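Local coordinates for general stress protein 26 (Bacillus anthracis, PDB 3EC6), which is of unknown function but binds flavin-adenine dinucleotide and is probably a flavin-dependent member of the pyridoxamine 5'-phosphate oxidase family, at residues K52-D55 / I56-P60. Numbering follows the deposited sequence.
With FAD (flavin-adenine dinucleotide), chain B.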
loop_
_atom_site.group_PDB
_atom_site.type_symbol
_atom_site.label_atom_id
_atom_site.label_comp_id
_atom_site.label_asym_id
_atom_site.label_seq_id
_atom_site.Cartn_x
_atom_site.Cartn_y
_atom_site.Cartn_z
ATOM N N LYS A 52 -6.493 -4.783 -11.306
ATOM C CA LYS A 52 -6.860 -3.504 -10.675
ATOM C C LYS A 52 -8.005 -2.867 -11.439
ATOM O O LYS A 52 -8.864 -2.238 -10.859
ATOM C CB LYS A 52 -5.688 -2.525 -10.652
ATOM C CG LYS A 52 -4.466 -3.023 -9.924
ATOM C CD LYS A 52 -4.767 -3.337 -8.445
ATOM C CE LYS A 52 -4.268 -2.315 -7.515
ATOM N NZ LYS A 52 -4.671 -2.642 -6.124
ATOM N N ILE A 53 -8.026 -3.061 -12.754
ATOM C CA ILE A 53 -9.139 -2.556 -13.533
ATOM C C ILE A 53 -10.417 -3.297 -13.191
ATOM O O ILE A 53 -11.450 -2.674 -13.033
ATOM C CB ILE A 53 -8.845 -2.609 -15.062
ATOM C CG1 ILE A 53 -7.563 -1.834 -15.459
ATOM C CG2 ILE A 53 -10.073 -2.167 -15.865
ATOM C CD1 ILE A 53 -7.549 -0.370 -15.179
ATOM N N THR A 54 -10.372 -4.640 -13.074
ATOM C CA THR A 54 -11.539 -5.385 -12.633
ATOM C C THR A 54 -12.011 -4.988 -11.230
ATOM O O THR A 54 -13.219 -4.923 -10.985
ATOM C CB THR A 54 -11.234 -6.898 -12.667
ATOM O OG1 THR A 54 -10.817 -7.201 -14.003
ATOM C CG2 THR A 54 -12.483 -7.748 -12.324
ATOM N N ASP A 55 -11.040 -4.729 -10.340
ATOM C CA ASP A 55 -11.351 -4.296 -8.961
ATOM C C ASP A 55 -12.195 -3.043 -9.069
ATOM O O ASP A 55 -13.292 -2.982 -8.480
ATOM C CB ASP A 55 -10.117 -3.943 -8.133
ATOM C CG ASP A 55 -9.259 -5.116 -7.802
ATOM O OD1 ASP A 55 -9.716 -6.292 -7.933
ATOM O OD2 ASP A 55 -8.121 -4.864 -7.392
ATOM N N ILE A 56 -11.652 -2.068 -9.819
ATOM C CA ILE A 56 -12.257 -0.712 -9.923
ATOM C C ILE A 56 -13.637 -0.892 -10.541
ATOM O O ILE A 56 -14.583 -0.282 -10.096
ATOM C CB ILE A 56 -11.330 0.329 -10.631
ATOM C CG1 ILE A 56 -10.118 0.643 -9.724
ATOM C CG2 ILE A 56 -12.057 1.647 -11.061
ATOM C CD1 ILE A 56 -8.987 1.396 -10.396
ATOM N N GLU A 57 -13.733 -1.730 -11.575
ATOM C CA GLU A 57 -15.038 -2.128 -12.150
ATOM C C GLU A 57 -16.060 -2.566 -11.111
ATOM O O GLU A 57 -17.271 -2.342 -11.270
ATOM C CB GLU A 57 -14.873 -3.256 -13.202
ATOM C CG GLU A 57 -14.273 -2.838 -14.532
ATOM C CD GLU A 57 -13.882 -4.032 -15.423
ATOM O OE1 GLU A 57 -14.331 -5.161 -15.171
ATOM O OE2 GLU A 57 -13.159 -3.823 -16.405
ATOM N N ASN A 58 -15.602 -3.216 -10.043
ATOM C CA ASN A 58 -16.511 -3.713 -8.990
ATOM C C ASN A 58 -16.755 -2.769 -7.746
ATOM O O ASN A 58 -17.794 -2.765 -7.092
ATOM C CB ASN A 58 -16.043 -5.131 -8.591
ATOM C CG ASN A 58 -16.311 -6.168 -9.712
ATOM O OD1 ASN A 58 -17.490 -6.467 -10.035
ATOM N ND2 ASN A 58 -15.247 -6.698 -10.318
ATOM N N ASN A 59 -15.802 -1.895 -7.500
ATOM C CA ASN A 59 -15.925 -0.960 -6.411
ATOM C C ASN A 59 -14.986 0.155 -6.792
ATOM O O ASN A 59 -13.789 -0.042 -6.878
ATOM C CB ASN A 59 -15.466 -1.615 -5.071
ATOM C CG ASN A 59 -15.578 -0.680 -3.879
ATOM O OD1 ASN A 59 -15.444 0.547 -3.998
ATOM N ND2 ASN A 59 -15.717 -1.248 -2.691
ATOM N N PRO A 60 -15.524 1.378 -7.009
ATOM C CA PRO A 60 -14.649 2.420 -7.540
ATOM C C PRO A 60 -13.762 3.149 -6.498
ATOM O O PRO A 60 -12.951 4.006 -6.880
ATOM C CB PRO A 60 -15.648 3.452 -8.126
ATOM C CG PRO A 60 -16.840 3.358 -7.287
ATOM C CD PRO A 60 -16.933 1.823 -6.885
HETATM P PA FAD B . -2.393 -8.410 -12.361
HETATM O O1A FAD B . -3.700 -8.193 -13.109
HETATM O O2A FAD B . -1.211 -8.706 -13.266
HETATM O O5B FAD B . -2.462 -9.719 -11.376
HETATM C C5B FAD B . -1.383 -9.896 -10.489
HETATM C C4B FAD B . -2.040 -9.889 -9.124
HETATM O O4B FAD B . -2.773 -11.123 -8.973
HETATM C C3B FAD B . -0.977 -9.796 -8.034
HETATM O O3B FAD B . -0.891 -8.468 -7.515
HETATM C C2B FAD B . -1.406 -10.891 -7.057
HETATM O O2B FAD B . -2.227 -10.351 -6.035
HETATM C C1B FAD B . -2.236 -11.868 -7.892
HETATM N N9A FAD B . -1.397 -12.967 -8.431
HETATM C C8A FAD B . -0.047 -12.904 -8.695
HETATM N N7A FAD B . 0.365 -14.107 -9.166
HETATM C C5A FAD B . -0.696 -14.935 -9.224
HETATM C C6A FAD B . -0.794 -16.264 -9.633
HETATM N N6A FAD B . 0.329 -16.984 -9.770
HETATM N N1A FAD B . -2.035 -16.876 -9.566
HETATM C C2A FAD B . -3.149 -16.175 -9.107
HETATM N N3A FAD B . -3.035 -14.848 -8.704
HETATM C C4A FAD B . -1.818 -14.238 -8.766
HETATM N N1 FAD B . 2.223 -1.870 -13.338
HETATM C C2 FAD B . 1.503 -1.053 -14.185
HETATM O O2 FAD B . 0.677 -1.629 -14.899
HETATM N N3 FAD B . 1.668 0.312 -14.182
HETATM C C4 FAD B . 2.603 0.903 -13.358
HETATM O O4 FAD B . 2.748 2.159 -13.368
HETATM C C4X FAD B . 3.401 0.086 -12.532
HETATM N N5 FAD B . 4.351 0.678 -11.716
HETATM C C5X FAD B . 5.130 -0.143 -10.912
HETATM C C6 FAD B . 6.103 0.487 -10.113
HETATM C C7 FAD B . 6.862 -0.340 -9.279
HETATM C C7M FAD B . 7.917 0.320 -8.422
HETATM C C8 FAD B . 6.661 -1.736 -9.244
HETATM C C8M FAD B . 7.457 -2.653 -8.327
HETATM C C9 FAD B . 5.653 -2.337 -10.009
HETATM C C9A FAD B . 4.886 -1.528 -10.869
HETATM N N10 FAD B . 3.898 -2.108 -11.657
HETATM C C10 FAD B . 3.166 -1.289 -12.516
HETATM C "C1'" FAD B . 3.500 -3.545 -11.578
HETATM C "C2'" FAD B . 2.286 -3.803 -10.672
HETATM O "O2'" FAD B . 2.545 -3.376 -9.332
HETATM C "C3'" FAD B . 2.051 -5.315 -10.631
HETATM O "O3'" FAD B . 1.866 -5.738 -11.992
HETATM C "C4'" FAD B . 0.833 -5.674 -9.790
HETATM O "O4'" FAD B . 0.762 -7.112 -9.518
HETATM C "C5'" FAD B . -0.457 -5.234 -10.504
HETATM O "O5'" FAD B . -1.573 -5.640 -9.726
HETATM P P FAD B . -2.812 -6.217 -10.581
HETATM O O1P FAD B . -3.838 -6.885 -9.672
HETATM O O2P FAD B . -3.336 -5.225 -11.580
HETATM O O3P FAD B . -1.925 -7.307 -11.350
#
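Ile-56 N and Glu-57 N bind Lys-52 O (3.0 Å) and Ile-53 O (2.9 Å), respectively, as regular i to i+4 helix bonds, and the pattern loosens from the next carbonyl, Thr-54 O, onward. Asn-58 N reaches Thr-54 O only weakly. Asp-55 O accepts two amides: Asn-59 N at 2.9 Å, in the carbonyl plane, and Asn-58 N at 2.8 Å, well above it. The carboxamide of Asn-58 folds back over this last turn: chi1 of -70° sets CG beside the backbone N, and chi2 of -66° turns ND2 to Thr-54 O for a second weak bond (2.8 Å, bent to 123° at the hydrogen), alongside Thr-54 CG2.

At the opposite end, Lys-52 N donates to FAD O2P (3.2 Å), and Lys-51 N also donates to the FAD; the helix N-terminus thus faces the pyrophosphate, where its dipole would probably favour the negative charge. Lys-52 NZ and Asp-55 OD2 share Thr-22 OG1, while Asp-55 OD1 forms a salt bridge with Arg-24, which itself binds FAD. Just past the helix, Asn-59 OD1 accepts from Asn-61 N, and its ND2 donates to Asp-26 O of the second subunit. Helix 51-58 rests on the antiparallel sheet, Ile-53 and Ile-56 packing against strands 77-87 and 113-126.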